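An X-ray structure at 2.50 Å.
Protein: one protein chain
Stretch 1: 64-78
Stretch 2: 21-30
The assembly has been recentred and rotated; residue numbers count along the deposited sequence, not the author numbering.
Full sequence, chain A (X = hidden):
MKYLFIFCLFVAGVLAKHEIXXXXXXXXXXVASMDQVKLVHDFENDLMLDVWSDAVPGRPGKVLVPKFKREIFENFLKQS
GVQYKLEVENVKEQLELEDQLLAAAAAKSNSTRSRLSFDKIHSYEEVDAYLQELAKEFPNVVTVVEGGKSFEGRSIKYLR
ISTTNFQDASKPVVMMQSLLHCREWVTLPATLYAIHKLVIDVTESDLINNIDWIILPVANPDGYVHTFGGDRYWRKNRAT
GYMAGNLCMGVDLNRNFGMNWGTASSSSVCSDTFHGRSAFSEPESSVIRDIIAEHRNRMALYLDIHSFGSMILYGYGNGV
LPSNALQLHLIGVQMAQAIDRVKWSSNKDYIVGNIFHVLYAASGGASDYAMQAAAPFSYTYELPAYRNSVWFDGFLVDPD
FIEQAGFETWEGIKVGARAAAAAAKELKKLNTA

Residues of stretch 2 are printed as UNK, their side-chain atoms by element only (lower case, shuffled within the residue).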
# COMPACT_ATOMS: atom_id res chain seq x y z
N LEU A 64 5.46 5.46 16.10
CA LEU A 64 6.69 6.25 16.11
C LEU A 64 6.51 7.55 16.89
O LEU A 64 5.65 8.34 16.58
CB LEU A 64 7.08 6.57 14.66
CG LEU A 64 8.40 7.34 14.46
CD1 LEU A 64 9.52 6.41 14.90
CD2 LEU A 64 8.49 7.74 13.02
N VAL A 65 7.22 7.72 17.98
CA VAL A 65 7.08 8.86 18.88
C VAL A 65 8.31 9.77 18.89
O VAL A 65 9.46 9.35 19.10
CB VAL A 65 6.83 8.40 20.33
CG1 VAL A 65 6.75 9.62 21.27
CG2 VAL A 65 5.66 7.41 20.42
N PRO A 66 8.12 11.04 18.58
CA PRO A 66 9.17 12.05 18.59
C PRO A 66 9.89 12.18 19.92
O PRO A 66 9.33 11.96 20.99
CB PRO A 66 8.46 13.35 18.22
CG PRO A 66 7.26 12.88 17.45
CD PRO A 66 6.82 11.63 18.18
N LYS A 67 11.13 12.66 19.90
CA LYS A 67 11.94 12.82 21.10
C LYS A 67 11.32 13.77 22.12
O LYS A 67 11.34 13.52 23.34
CB LYS A 67 13.32 13.32 20.74
CG LYS A 67 14.31 13.46 21.89
CD LYS A 67 15.69 13.73 21.26
CE LYS A 67 15.66 14.96 20.36
NZ LYS A 67 16.81 15.05 19.42
N PHE A 68 10.71 14.85 21.65
CA PHE A 68 10.10 15.84 22.50
C PHE A 68 8.71 15.46 22.97
O PHE A 68 8.01 16.29 23.56
CB PHE A 68 10.07 17.21 21.79
CG PHE A 68 11.43 17.81 21.60
CD1 PHE A 68 11.91 18.04 20.32
CD2 PHE A 68 12.25 18.14 22.67
CE1 PHE A 68 13.16 18.59 20.11
CE2 PHE A 68 13.49 18.69 22.47
CZ PHE A 68 13.96 18.92 21.19
N LYS A 69 8.29 14.23 22.74
CA LYS A 69 6.98 13.76 23.16
C LYS A 69 7.05 12.41 23.86
O LYS A 69 6.05 11.91 24.34
CB LYS A 69 6.04 13.62 21.95
CG LYS A 69 5.49 14.94 21.43
CD LYS A 69 4.73 14.71 20.14
CE LYS A 69 4.07 15.96 19.62
NZ LYS A 69 3.34 15.68 18.35
N ARG A 70 8.24 11.86 23.99
CA ARG A 70 8.47 10.56 24.60
C ARG A 70 8.05 10.51 26.06
O ARG A 70 7.46 9.52 26.50
CB ARG A 70 9.93 10.11 24.50
CG ARG A 70 10.41 9.84 23.08
CD ARG A 70 11.83 9.33 23.08
NE ARG A 70 12.02 8.23 24.02
CZ ARG A 70 13.12 7.45 24.01
NH1 ARG A 70 14.10 7.63 23.13
NH2 ARG A 70 13.13 6.49 24.94
N GLU A 71 8.34 11.57 26.81
CA GLU A 71 8.00 11.65 28.22
C GLU A 71 6.50 11.80 28.44
O GLU A 71 5.93 11.16 29.34
CB GLU A 71 8.75 12.81 28.89
CG GLU A 71 8.72 12.80 30.41
CD GLU A 71 9.71 13.77 31.04
OE1 GLU A 71 9.45 15.00 31.11
OE2 GLU A 71 10.81 13.33 31.48
N ILE A 72 5.85 12.65 27.65
CA ILE A 72 4.41 12.86 27.75
C ILE A 72 3.64 11.60 27.34
O ILE A 72 2.60 11.27 27.91
CB ILE A 72 3.96 14.02 26.85
CG1 ILE A 72 4.67 15.33 27.24
CG2 ILE A 72 2.46 14.20 26.91
CD1 ILE A 72 4.37 16.44 26.23
N PHE A 73 4.14 10.91 26.31
CA PHE A 73 3.50 9.75 25.73
C PHE A 73 3.42 8.60 26.74
O PHE A 73 2.33 8.06 26.97
CB PHE A 73 4.22 9.31 24.46
CG PHE A 73 3.82 7.95 23.94
CD1 PHE A 73 4.60 6.83 24.13
CD2 PHE A 73 2.62 7.84 23.24
CE1 PHE A 73 4.18 5.61 23.60
CE2 PHE A 73 2.21 6.63 22.73
CZ PHE A 73 3.00 5.51 22.90
N GLU A 74 4.56 8.26 27.36
CA GLU A 74 4.63 7.13 28.25
C GLU A 74 4.09 7.48 29.63
O GLU A 74 3.77 6.59 30.42
CB GLU A 74 6.04 6.59 28.40
CG GLU A 74 7.08 7.56 28.81
CD GLU A 74 8.47 6.96 28.91
OE1 GLU A 74 8.98 7.11 30.06
OE2 GLU A 74 9.02 6.39 27.92
N ASN A 75 3.92 8.77 29.89
CA ASN A 75 3.32 9.28 31.09
C ASN A 75 1.84 8.92 31.13
O ASN A 75 1.38 8.51 32.17
CB ASN A 75 3.45 10.80 31.17
CG ASN A 75 3.26 11.34 32.57
OD1 ASN A 75 4.24 11.45 33.31
ND2 ASN A 75 2.02 11.66 32.91
N PHE A 76 1.17 9.14 30.00
CA PHE A 76 -0.24 8.85 29.83
C PHE A 76 -0.54 7.36 29.90
O PHE A 76 -1.49 6.94 30.56
CB PHE A 76 -0.73 9.41 28.49
CG PHE A 76 -2.15 9.04 28.13
CD1 PHE A 76 -3.19 9.79 28.63
CD2 PHE A 76 -2.45 7.96 27.30
CE1 PHE A 76 -4.50 9.48 28.31
CE2 PHE A 76 -3.75 7.66 26.99
CZ PHE A 76 -4.78 8.42 27.49
N LEU A 77 0.32 6.55 29.27
CA LEU A 77 0.13 5.10 29.25
C LEU A 77 0.27 4.56 30.67
O LEU A 77 -0.44 3.61 31.02
CB LEU A 77 1.10 4.40 28.30
CG LEU A 77 1.06 4.76 26.81
CD1 LEU A 77 2.24 4.21 26.02
CD2 LEU A 77 -0.21 4.26 26.16
N LYS A 78 1.22 5.08 31.42
CA LYS A 78 1.45 4.70 32.81
C LYS A 78 0.26 4.97 33.73
O LYS A 78 -0.20 4.07 34.44
CB LYS A 78 2.73 5.35 33.35
CG LYS A 78 3.01 5.07 34.82
CD LYS A 78 2.57 6.17 35.77
CE LYS A 78 2.57 5.85 37.24
NZ LYS A 78 1.48 4.90 37.64
N UNK A 21 14.57 12.55 12.26
CA UNK A 21 14.27 11.39 13.06
C UNK A 21 15.32 11.07 14.12
O UNK A 21 15.34 10.01 14.73
c UNK A 21 12.79 10.50 9.93
c UNK A 21 12.77 10.34 11.32
o UNK A 21 9.27 10.79 9.15
c UNK A 21 10.38 10.48 11.24
c UNK A 21 14.06 10.18 12.12
c UNK A 21 11.63 10.63 9.21
c UNK A 21 11.54 10.34 11.95
c UNK A 21 10.42 10.64 9.87
N UNK A 22 16.27 11.98 14.31
CA UNK A 22 17.29 11.82 15.33
C UNK A 22 16.65 11.96 16.72
O UNK A 22 16.23 13.05 17.09
o UNK A 22 19.67 11.61 16.76
c UNK A 22 19.66 12.53 15.93
c UNK A 22 18.39 12.85 15.17
o UNK A 22 20.68 13.22 15.67
N UNK A 23 16.48 10.83 17.40
CA UNK A 23 15.83 10.87 18.71
C UNK A 23 14.45 10.23 18.73
O UNK A 23 13.92 9.96 19.81
N UNK A 24 13.90 9.93 17.54
CA UNK A 24 12.58 9.33 17.46
C UNK A 24 12.64 7.86 17.91
O UNK A 24 13.52 7.11 17.47
c UNK A 24 11.43 10.76 15.70
c UNK A 24 11.29 12.98 15.68
c UNK A 24 12.02 9.45 16.05
n UNK A 24 10.28 12.49 14.98
c UNK A 24 10.34 11.12 14.98
n UNK A 24 12.00 11.95 16.13
N UNK A 25 11.70 7.45 18.76
CA UNK A 25 11.64 6.08 19.24
C UNK A 25 10.35 5.35 18.84
O UNK A 25 9.23 5.86 18.76
c UNK A 25 11.72 6.00 20.75
N UNK A 26 10.49 4.05 18.61
CA UNK A 26 9.39 3.18 18.26
C UNK A 26 8.93 2.44 19.50
O UNK A 26 9.75 1.80 20.18
c UNK A 26 9.78 2.15 17.15
c UNK A 26 8.71 1.09 16.95
c UNK A 26 9.97 2.92 15.85
N UNK A 27 7.64 2.56 19.79
CA UNK A 27 7.07 1.92 20.96
C UNK A 27 6.11 0.80 20.53
O UNK A 27 5.55 0.80 19.42
c UNK A 27 7.61 3.48 23.97
c UNK A 27 7.68 5.04 22.17
c UNK A 27 6.35 2.93 21.83
c UNK A 27 8.47 5.89 22.94
c UNK A 27 8.42 4.30 24.73
c UNK A 27 8.84 5.51 24.21
c UNK A 27 7.24 3.82 22.67
o UNK A 27 9.63 6.34 24.94
N UNK A 28 5.92 -0.16 21.41
CA UNK A 28 4.96 -1.24 21.21
C UNK A 28 3.89 -1.14 22.30
O UNK A 28 4.23 -1.32 23.47
n UNK A 28 6.50 -5.36 20.41
c UNK A 28 5.55 -5.08 21.30
c UNK A 28 5.70 -2.56 21.18
o UNK A 28 5.23 -5.78 22.28
c UNK A 28 4.81 -3.77 21.06
N UNK A 29 2.67 -0.76 21.92
CA UNK A 29 1.59 -0.63 22.89
C UNK A 29 0.75 -1.90 22.94
O UNK A 29 0.34 -2.36 21.90
c UNK A 29 -0.09 0.53 21.32
c UNK A 29 0.69 0.59 22.61
c UNK A 29 1.62 1.81 22.57
N UNK A 30 0.56 -2.46 24.12
CA UNK A 30 -0.18 -3.67 24.37
C UNK A 30 -1.44 -3.34 25.13
O UNK A 30 -1.32 -2.98 26.30
c UNK A 30 0.63 -4.70 25.18
o UNK A 30 2.07 -6.11 24.01
c UNK A 30 1.97 -5.00 24.56
o UNK A 30 2.87 -4.13 24.61
O HOH W 1 19.28 13.42 19.22

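Position 21 has eight side-chain atoms: one carbon, then a six-carbon ring bearing one oxygen. A phenol of this kind is tyrosine, Tyr21. Its CE2 lies 3.8 Å from Leu64 CD2, an apolar contact made by the end of the ring.

Position 22 carries two carbons, the second bonded to two oxygens, a short carboxylate: Asp22. CA-to-CB points away from stretch 1, yet the backbone takes part, since Lys67 NZ donates to Asp22 O at 3.1 Å. A water adds a second link, accepting from Lys67 NZ at 3.0 Å and donating weakly to Asp22 OD2 at 3.1 Å.

Position 23 has no side-chain atoms, so it is Gly23. Phi/psi of 111/-12° would jam a CB against the preceding carbonyl oxygen, and an ideal CB would also fall 2.5 Å from Lys67 CD. The residue sits in a type II turn closed by the hydrogen bond from the backbone N of position 24 to Tyr21 O (3.2 Å).

At position 24, one carbon leads to a five-membered ring of three carbons and two nitrogens, an imidazole: His24. Pro66 CA stands 3.6 Å from the centroid of the His24 ring, 5° off its normal, a CH-pi contact over one face.

Position 25 has a single side-chain carbon, hence Ala25. Its CB lies 3.7 Å from Arg70 NH1, over one face of the guanidinium. Ala25 N donates to Val65 O (3.0 Å, 162°) and Val65 N to Ala25 O (2.8 Å, 174°), the signature of an antiparallel hydrogen-bonded pair.

Position 26 shows one carbon carrying two more, the fork of valine: Val26. It pairs with Leu64 without hydrogen bonds, and Val26 CG2 reaches Leu64 CD1 at 3.6 Å.

Position 27 is again a six-carbon ring with one oxygen, Tyr27. Phe73 CE1 lies over one ring face, 3.7 Å from Tyr27 CG; Val65 CG2 is 3.6 Å from Tyr27 CD1. Arg70 NE donates a weak bond to Tyr27 OH (3.2 Å, 134°), and Glu74 OE2 is 3.0 Å from Tyr27 OH.

Position 28 has three carbons, the third bearing one oxygen and one nitrogen: Gln28, pointing away and untouched.

Position 29 is another three-carbon fork, Val29, with CG1 4.0 Å from Phe73 CZ and 4.2 Å from Leu77 CD1.

Position 30, two carbons ending in two oxygens, is Asp30, without contact.

The contact thus joins a short antiparallel bridge to helix packing: Tyr27 and Val29 point toward the helix, whose axis runs 8° from the strand's, 11.3 Å away at closest approach.

Stretch 2 (21-30) YDGHAVYQVD
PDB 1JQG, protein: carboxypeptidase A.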